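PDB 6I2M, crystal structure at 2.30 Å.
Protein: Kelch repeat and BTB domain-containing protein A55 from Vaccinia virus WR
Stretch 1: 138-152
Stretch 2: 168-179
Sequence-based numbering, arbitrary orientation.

Stretch 1 138-152: IESASFNTILQNILR
Stretch 2 (168-179) IKILSDDMLNIK

How does the helical start of stretch 2 engage the first helix of stretch 1? Lys169 runs out fully extended, all four chi angles t, so that its NZ reaches a salt bridge with Glu139 OE1 at 3.0 Å. On the way it lies over one face of the Phe143 ring (chi1 t, chi2 84°), with CE above the face and Lys169 CG 3.7 Å from Phe143 CE1. The cation-pi contact is off-centre: Lys169 NZ stands 5.0 Å from the centroid of the Phe143 ring, 26° off the ring normal. Phe143 CZ also comes within 3.3 Å of Lys169 O.

What holds Ile170? It is a knob among Phe143, Ile146, Leu147 and Ile150, with chi1 m and chi2 t. Ile170 CG1 meets Phe143 CE1 at 3.7 Å, Ile170 CD1 meets Ile146 CG2 at 3.9 Å, and Ile170 CG2 lies 3.8 Å from both Leu147 CD1 and Ile150 CD1.

How does the chain return after the helix? Ser172 is the first residue to leave helical phi/psi, Asp173 OD1 accepts a hydrogen bond from Asp174 N (2.9 Å), and Met175 takes positive phi (72/-11). Leu147 CD2 packs 3.6 Å from Asp174 O and 3.8 Å from Met175 CB. Extended Leu176 (-73/118) then brings its CA within 4.5 Å of Leu147 CA, with Leu147 CG and Leu176 CB 3.9 Å apart.

What fixes the register at the end? Asn177 (-69/83, chi1 t, chi2 32°) points toward stretch 1 and donates twice: Asn177 N to Leu147 O at 2.8 Å (160°) and Asn177 ND2 to Gln148 O at 3.2 Å (165°). Asn177 thus bonds to two successive carbonyls, those of Leu147 and Gln148, just before the helix that starts at Ile150. Ile178 (-131/113, chi1 p) follows, Ile178 CG2 lying 3.9 Å from both Ile150 CG2 and Leu151 CG, closing the contact with apolar packing.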

# COMPACT_ATOMS: atom_id res chain seq x y z
N ILE A 138 -17.44 21.80 -11.08
CA ILE A 138 -16.62 22.46 -12.09
C ILE A 138 -17.50 23.36 -12.99
O ILE A 138 -17.04 24.42 -13.40
CB ILE A 138 -15.73 21.43 -12.87
CG1 ILE A 138 -14.70 20.77 -11.91
CG2 ILE A 138 -15.01 22.06 -14.09
CD1 ILE A 138 -14.12 19.44 -12.36
N GLU A 139 -18.78 22.96 -13.22
CA GLU A 139 -19.75 23.72 -14.03
C GLU A 139 -19.98 25.13 -13.49
O GLU A 139 -20.08 26.07 -14.28
CB GLU A 139 -21.08 22.97 -14.14
CG GLU A 139 -21.73 23.07 -15.52
CD GLU A 139 -22.83 24.10 -15.69
OE1 GLU A 139 -22.98 24.98 -14.81
OE2 GLU A 139 -23.55 24.02 -16.71
N SER A 140 -20.04 25.28 -12.15
CA SER A 140 -20.23 26.57 -11.48
C SER A 140 -18.93 27.39 -11.49
O SER A 140 -18.99 28.60 -11.70
CB SER A 140 -20.71 26.37 -10.05
OG SER A 140 -21.97 25.71 -10.02
N ALA A 141 -17.77 26.73 -11.26
CA ALA A 141 -16.45 27.35 -11.22
C ALA A 141 -15.99 27.87 -12.59
O ALA A 141 -15.43 28.97 -12.66
CB ALA A 141 -15.43 26.37 -10.67
N SER A 142 -16.23 27.10 -13.67
CA SER A 142 -15.89 27.47 -15.04
C SER A 142 -16.78 28.61 -15.52
O SER A 142 -16.32 29.46 -16.28
CB SER A 142 -16.03 26.27 -15.98
OG SER A 142 -15.16 25.21 -15.59
N PHE A 143 -18.05 28.63 -15.05
CA PHE A 143 -19.05 29.66 -15.35
C PHE A 143 -18.60 30.99 -14.75
O PHE A 143 -18.68 32.02 -15.42
CB PHE A 143 -20.42 29.24 -14.79
CG PHE A 143 -21.58 30.16 -15.12
CD1 PHE A 143 -22.25 30.04 -16.33
CD2 PHE A 143 -22.02 31.10 -14.21
CE1 PHE A 143 -23.34 30.87 -16.63
CE2 PHE A 143 -23.10 31.93 -14.50
CZ PHE A 143 -23.75 31.81 -15.71
N ASN A 144 -18.10 30.97 -13.49
CA ASN A 144 -17.60 32.15 -12.78
C ASN A 144 -16.34 32.71 -13.44
O ASN A 144 -16.18 33.93 -13.52
CB ASN A 144 -17.34 31.84 -11.30
CG ASN A 144 -18.57 31.51 -10.49
OD1 ASN A 144 -19.64 32.11 -10.63
ND2 ASN A 144 -18.44 30.54 -9.59
N THR A 145 -15.45 31.82 -13.92
CA THR A 145 -14.20 32.18 -14.59
C THR A 145 -14.48 32.72 -16.02
O THR A 145 -13.70 33.53 -16.52
CB THR A 145 -13.18 31.02 -14.53
OG1 THR A 145 -13.20 30.46 -13.21
CG2 THR A 145 -11.76 31.46 -14.85
N ILE A 146 -15.60 32.29 -16.65
CA ILE A 146 -16.02 32.78 -17.96
C ILE A 146 -16.56 34.21 -17.80
O ILE A 146 -16.19 35.10 -18.57
CB ILE A 146 -17.03 31.81 -18.66
CG1 ILE A 146 -16.28 30.68 -19.38
CG2 ILE A 146 -17.99 32.54 -19.63
CD1 ILE A 146 -17.09 29.44 -19.64
N LEU A 147 -17.42 34.42 -16.78
CA LEU A 147 -18.05 35.70 -16.44
C LEU A 147 -17.04 36.80 -16.05
O LEU A 147 -17.29 37.97 -16.34
CB LEU A 147 -19.11 35.49 -15.34
CG LEU A 147 -20.58 35.47 -15.79
CD1 LEU A 147 -20.90 34.22 -16.61
CD2 LEU A 147 -21.51 35.52 -14.60
N GLN A 148 -15.90 36.42 -15.43
CA GLN A 148 -14.86 37.38 -15.03
C GLN A 148 -13.86 37.69 -16.18
O GLN A 148 -13.06 38.62 -16.05
CB GLN A 148 -14.13 36.94 -13.74
CG GLN A 148 -13.26 35.69 -13.86
CD GLN A 148 -12.74 35.20 -12.52
OE1 GLN A 148 -13.50 34.94 -11.58
NE2 GLN A 148 -11.43 35.04 -12.42
N ASN A 149 -13.94 36.94 -17.29
CA ASN A 149 -13.10 37.11 -18.48
C ASN A 149 -13.94 37.15 -19.78
O ASN A 149 -13.42 36.87 -20.86
CB ASN A 149 -12.04 35.99 -18.55
CG ASN A 149 -11.06 35.98 -17.39
OD1 ASN A 149 -10.24 36.89 -17.23
ND2 ASN A 149 -11.12 34.94 -16.58
N ILE A 150 -15.23 37.54 -19.65
CA ILE A 150 -16.25 37.61 -20.71
C ILE A 150 -15.79 38.39 -21.97
O ILE A 150 -15.88 37.85 -23.07
CB ILE A 150 -17.61 38.13 -20.15
CG1 ILE A 150 -18.72 38.16 -21.25
CG2 ILE A 150 -17.49 39.48 -19.42
CD1 ILE A 150 -20.16 38.10 -20.73
N LEU A 151 -15.28 39.64 -21.81
CA LEU A 151 -14.86 40.48 -22.93
C LEU A 151 -13.56 40.02 -23.60
O LEU A 151 -13.29 40.41 -24.74
CB LEU A 151 -14.78 41.97 -22.51
CG LEU A 151 -16.11 42.65 -22.13
CD1 LEU A 151 -15.87 44.04 -21.61
CD2 LEU A 151 -17.09 42.69 -23.30
N ARG A 152 -12.77 39.18 -22.91
CA ARG A 152 -11.53 38.61 -23.45
C ARG A 152 -11.85 37.34 -24.24
O ARG A 152 -11.13 37.00 -25.18
CB ARG A 152 -10.57 38.25 -22.30
CG ARG A 152 -9.86 39.43 -21.67
CD ARG A 152 -9.02 38.97 -20.50
NE ARG A 152 -8.24 40.05 -19.91
CZ ARG A 152 -7.48 39.92 -18.83
NH1 ARG A 152 -7.39 38.75 -18.20
NH2 ARG A 152 -6.80 40.96 -18.36
N ILE A 168 -27.62 32.44 -22.90
CA ILE A 168 -28.76 33.00 -22.16
C ILE A 168 -28.42 32.99 -20.66
O ILE A 168 -28.64 34.00 -19.99
CB ILE A 168 -30.09 32.25 -22.50
CG1 ILE A 168 -30.47 32.45 -23.99
CG2 ILE A 168 -31.25 32.69 -21.58
CD1 ILE A 168 -31.37 31.35 -24.60
N LYS A 169 -27.84 31.87 -20.16
CA LYS A 169 -27.43 31.67 -18.76
C LYS A 169 -26.37 32.69 -18.31
O LYS A 169 -26.43 33.15 -17.17
CB LYS A 169 -26.92 30.23 -18.56
CG LYS A 169 -26.87 29.77 -17.11
CD LYS A 169 -26.19 28.42 -16.96
CE LYS A 169 -26.04 28.03 -15.51
NZ LYS A 169 -25.32 26.74 -15.37
N ILE A 170 -25.42 33.03 -19.20
CA ILE A 170 -24.33 33.98 -18.95
C ILE A 170 -24.88 35.42 -18.81
O ILE A 170 -24.57 36.10 -17.82
CB ILE A 170 -23.20 33.83 -20.02
CG1 ILE A 170 -22.37 32.55 -19.76
CG2 ILE A 170 -22.29 35.07 -20.08
CD1 ILE A 170 -21.61 31.97 -20.98
N LEU A 171 -25.69 35.87 -19.78
CA LEU A 171 -26.28 37.22 -19.83
C LEU A 171 -27.50 37.41 -18.92
O LEU A 171 -27.87 38.56 -18.65
CB LEU A 171 -26.65 37.58 -21.29
CG LEU A 171 -25.52 37.58 -22.33
CD1 LEU A 171 -26.07 37.29 -23.72
CD2 LEU A 171 -24.77 38.90 -22.34
N SER A 172 -28.12 36.30 -18.45
CA SER A 172 -29.33 36.20 -17.62
C SER A 172 -29.55 37.32 -16.59
O SER A 172 -30.57 38.00 -16.66
CB SER A 172 -29.40 34.84 -16.93
OG SER A 172 -30.69 34.59 -16.39
N ASP A 173 -28.63 37.48 -15.61
CA ASP A 173 -28.82 38.48 -14.55
C ASP A 173 -27.58 39.36 -14.28
O ASP A 173 -27.50 40.45 -14.83
CB ASP A 173 -29.34 37.82 -13.26
CG ASP A 173 -28.73 36.47 -12.88
OD1 ASP A 173 -27.58 36.20 -13.30
OD2 ASP A 173 -29.40 35.70 -12.17
N ASP A 174 -26.65 38.90 -13.41
CA ASP A 174 -25.47 39.66 -13.01
C ASP A 174 -24.18 38.83 -12.93
O ASP A 174 -24.09 37.77 -13.56
CB ASP A 174 -25.75 40.40 -11.68
CG ASP A 174 -26.14 39.49 -10.54
OD1 ASP A 174 -25.22 38.99 -9.85
OD2 ASP A 174 -27.35 39.27 -10.34
N MET A 175 -23.17 39.34 -12.17
CA MET A 175 -21.83 38.78 -11.90
C MET A 175 -20.88 38.84 -13.13
O MET A 175 -19.67 38.64 -12.97
CB MET A 175 -21.91 37.35 -11.30
CG MET A 175 -20.69 36.95 -10.47
SD MET A 175 -20.33 38.02 -9.05
CE MET A 175 -18.91 37.19 -8.40
N LEU A 176 -21.41 39.17 -14.33
CA LEU A 176 -20.60 39.30 -15.55
C LEU A 176 -19.75 40.57 -15.51
O LEU A 176 -20.29 41.68 -15.39
CB LEU A 176 -21.43 39.16 -16.85
CG LEU A 176 -22.64 40.08 -17.09
CD1 LEU A 176 -22.81 40.37 -18.57
CD2 LEU A 176 -23.92 39.46 -16.56
N ASN A 177 -18.41 40.40 -15.53
CA ASN A 177 -17.43 41.48 -15.43
C ASN A 177 -17.41 42.38 -16.67
O ASN A 177 -16.60 42.20 -17.58
CB ASN A 177 -16.04 40.91 -15.11
CG ASN A 177 -14.98 41.95 -14.77
OD1 ASN A 177 -15.25 43.01 -14.20
ND2 ASN A 177 -13.73 41.64 -15.10
N ILE A 178 -18.33 43.36 -16.69
CA ILE A 178 -18.47 44.37 -17.74
C ILE A 178 -18.57 45.76 -17.12
O ILE A 178 -19.53 46.04 -16.39
CB ILE A 178 -19.61 44.05 -18.78
CG1 ILE A 178 -20.95 43.68 -18.09
CG2 ILE A 178 -19.16 42.98 -19.77
CD1 ILE A 178 -22.21 44.18 -18.82
N LYS A 179 -17.55 46.61 -17.35
CA LYS A 179 -17.46 47.97 -16.81
C LYS A 179 -18.59 48.89 -17.30
O LYS A 179 -19.09 49.70 -16.52
CB LYS A 179 -16.08 48.60 -17.06
CG LYS A 179 -15.02 48.12 -16.08
CD LYS A 179 -13.72 48.89 -16.20
CE LYS A 179 -12.65 48.31 -15.32
NZ LYS A 179 -11.34 48.98 -15.53